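Local coordinates for LP04448p (Drosophila melanogaster, PDB 2QK2), which probably binds tubulin through its TOG domains and acts at growing microtubule plus ends, as an XMAP215-family protein, at residues S97-S102 with D123-S128. Residues are numbered along the deposited sequence; the frame is centred on the assembly and turned at random.
Sequences SACVPS and DAIYAS
I125 reaches from helix 112-126 to helix 93-105 with both of its branches, and each meets a different residue there. The longer branch is fully extended (chi2 -178°), which carries CD1 to 3.6 Å from C99 CB. The sulfur stands slightly farther off, with C99 SG 4.0 Å from I125 CD1. The methyl thus lies alongside the cysteine side chain, whose CB is directed at helix 112-126. Beside it, the shorter branch, CG2, is placed anti to the backbone N and faces one methyl of V100; this is the looser contact, the CG2–CG2 separation between I125 and V100 being 4.3 Å. Forked isoleucine suits this place because one residue can meet two successive ones on the partner helix, while small cysteine and compact valine suit a place where V100 CA and I125 CA lie 7.8 Å apart. The carbonyl of I125 is itself gripped twice: S128 N donates at 3.0 Å, and S128 OG, 2.7 Å from I125 O, approaches a lone pair in the carbonyl plane. The short serine side chain thus gives this carbonyl a second donor beside the backbone N-H. The three residues form buried apolar packing between consecutive helices of a HEAT-repeat array; C99 also rests on V58 and K62 of helix 55-67, I125 on L81 and A85 of helix 71-88, and V100 on Q134 and S137 of helix 131-141.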
ATOM      1  N   SER A  97       5.369   0.448   9.449  1.00 27.96           N
ATOM      2  CA  SER A  97       4.856   1.729   9.930  1.00 29.22           C
ATOM      3  C   SER A  97       5.525   2.991   9.389  1.00 30.57           C
ATOM      4  O   SER A  97       4.851   4.001   9.162  1.00 30.70           O
ATOM      5  CB  SER A  97       4.872   1.759  11.456  1.00 30.26           C
ATOM      6  OG  SER A  97       3.989   0.777  11.966  1.00 36.38           O
ATOM      7  N   ALA A  98       6.838   2.951   9.191  1.00 30.42           N
ATOM      8  CA  ALA A  98       7.546   4.118   8.677  1.00 32.38           C
ATOM      9  C   ALA A  98       7.326   4.283   7.167  1.00 31.80           C
ATOM     10  O   ALA A  98       7.389   5.395   6.642  1.00 35.11           O
ATOM     11  CB  ALA A  98       9.038   4.007   8.992  1.00 31.77           C
ATOM     12  N   CYS A  99       7.046   3.179   6.479  1.00 28.90           N
ATOM     13  CA  CYS A  99       6.817   3.220   5.037  1.00 27.27           C
ATOM     14  C   CYS A  99       5.439   3.736   4.628  1.00 26.51           C
ATOM     15  O   CYS A  99       5.323   4.529   3.697  1.00 26.93           O
ATOM     16  CB  CYS A  99       6.994   1.827   4.423  1.00 26.49           C
ATOM     17  SG  CYS A  99       8.686   1.210   4.339  1.00 28.87           S
ATOM     18  N   VAL A 100       4.397   3.273   5.315  1.00 26.23           N
ATOM     19  CA  VAL A 100       3.021   3.639   4.975  1.00 23.59           C
ATOM     20  C   VAL A 100       2.745   5.130   4.752  1.00 24.14           C
ATOM     21  O   VAL A 100       2.246   5.515   3.694  1.00 23.95           O
ATOM     22  CB  VAL A 100       2.029   3.053   6.019  1.00 22.31           C
ATOM     23  CG1 VAL A 100       0.620   3.601   5.788  1.00 22.13           C
ATOM     24  CG2 VAL A 100       2.015   1.523   5.903  1.00 19.40           C
ATOM     25  N   PRO A 101       3.058   5.986   5.736  1.00 23.80           N
ATOM     26  CA  PRO A 101       2.821   7.427   5.584  1.00 25.16           C
ATOM     27  C   PRO A 101       3.519   8.033   4.360  1.00 25.79           C
ATOM     28  O   PRO A 101       2.934   8.842   3.641  1.00 24.40           O
ATOM     29  CB  PRO A 101       3.365   8.005   6.892  1.00 26.69           C
ATOM     30  CG  PRO A 101       3.130   6.897   7.869  1.00 27.47           C
ATOM     31  CD  PRO A 101       3.548   5.676   7.090  1.00 25.55           C
ATOM     32  N   SER A 102       4.772   7.641   4.133  1.00 25.14           N
ATOM     33  CA  SER A 102       5.552   8.152   3.004  1.00 26.79           C
ATOM     34  C   SER A 102       4.943   7.751   1.671  1.00 25.11           C
ATOM     35  O   SER A 102       4.848   8.564   0.749  1.00 25.91           O
ATOM     36  CB  SER A 102       6.994   7.632   3.067  1.00 28.19           C
ATOM     37  OG  SER A 102       7.598   7.961   4.303  1.00 31.63           O
ATOM     38  N   ASP A 123       0.591  -2.171  -0.967  1.00 20.40           N
ATOM     39  CA  ASP A 123      -0.205  -3.388  -0.828  1.00 21.99           C
ATOM     40  C   ASP A 123       0.643  -4.530  -0.239  1.00 23.54           C
ATOM     41  O   ASP A 123       0.199  -5.248   0.664  1.00 23.72           O
ATOM     42  CB  ASP A 123      -0.785  -3.818  -2.185  1.00 21.71           C
ATOM     43  CG  ASP A 123      -1.949  -2.925  -2.650  1.00 23.62           C
ATOM     44  OD1 ASP A 123      -2.338  -1.988  -1.918  1.00 23.20           O
ATOM     45  OD2 ASP A 123      -2.478  -3.167  -3.754  1.00 23.68           O
ATOM     46  N   ALA A 124       1.860  -4.695  -0.751  1.00 21.96           N
ATOM     47  CA  ALA A 124       2.746  -5.743  -0.261  1.00 21.72           C
ATOM     48  C   ALA A 124       3.094  -5.471   1.199  1.00 22.39           C
ATOM     49  O   ALA A 124       3.168  -6.384   2.011  1.00 23.43           O
ATOM     50  CB  ALA A 124       4.018  -5.798  -1.113  1.00 20.71           C
ATOM     51  N   ILE A 125       3.286  -4.202   1.534  1.00 22.40           N
ATOM     52  CA  ILE A 125       3.623  -3.825   2.895  1.00 21.54           C
ATOM     53  C   ILE A 125       2.455  -4.072   3.847  1.00 23.08           C
ATOM     54  O   ILE A 125       2.650  -4.503   4.990  1.00 21.40           O
ATOM     55  CB  ILE A 125       4.063  -2.348   2.950  1.00 20.95           C
ATOM     56  CG1 ILE A 125       5.382  -2.193   2.180  1.00 20.89           C
ATOM     57  CG2 ILE A 125       4.218  -1.891   4.401  1.00 23.21           C
ATOM     58  CD1 ILE A 125       5.951  -0.794   2.194  1.00 18.96           C
ATOM     59  N   TYR A 126       1.237  -3.822   3.371  1.00 22.37           N
ATOM     60  CA  TYR A 126       0.050  -4.038   4.197  1.00 22.37           C
ATOM     61  C   TYR A 126      -0.019  -5.478   4.706  1.00 22.63           C
ATOM     62  O   TYR A 126      -0.399  -5.725   5.850  1.00 22.64           O
ATOM     63  CB  TYR A 126      -1.225  -3.729   3.407  1.00 22.06           C
ATOM     64  CG  TYR A 126      -2.482  -4.031   4.191  1.00 23.71           C
ATOM     65  CD1 TYR A 126      -2.818  -3.277   5.314  1.00 25.26           C
ATOM     66  CD2 TYR A 126      -3.306  -5.106   3.846  1.00 24.10           C
ATOM     67  CE1 TYR A 126      -3.939  -3.584   6.085  1.00 25.79           C
ATOM     68  CE2 TYR A 126      -4.436  -5.424   4.611  1.00 24.63           C
ATOM     69  CZ  TYR A 126      -4.742  -4.657   5.731  1.00 27.13           C
ATOM     70  OH  TYR A 126      -5.832  -4.970   6.520  1.00 29.32           O
ATOM     71  N   ALA A 127       0.349  -6.417   3.843  1.00 24.15           N
ATOM     72  CA  ALA A 127       0.332  -7.834   4.171  1.00 26.57           C
ATOM     73  C   ALA A 127       1.147  -8.169   5.420  1.00 28.62           C
ATOM     74  O   ALA A 127       0.888  -9.177   6.083  1.00 30.88           O
ATOM     75  CB  ALA A 127       0.844  -8.644   2.979  1.00 24.47           C
ATOM     76  N   SER A 128       2.118  -7.322   5.748  1.00 28.07           N
ATOM     77  CA  SER A 128       2.972  -7.548   6.912  1.00 26.48           C
ATOM     78  C   SER A 128       2.481  -6.812   8.148  1.00 27.03           C
ATOM     79  O   SER A 128       3.072  -6.931   9.217  1.00 29.57           O
ATOM     80  CB  SER A 128       4.400  -7.091   6.614  1.00 26.82           C
ATOM     81  OG  SER A 128       4.494  -5.671   6.648  1.00 25.43           O
TER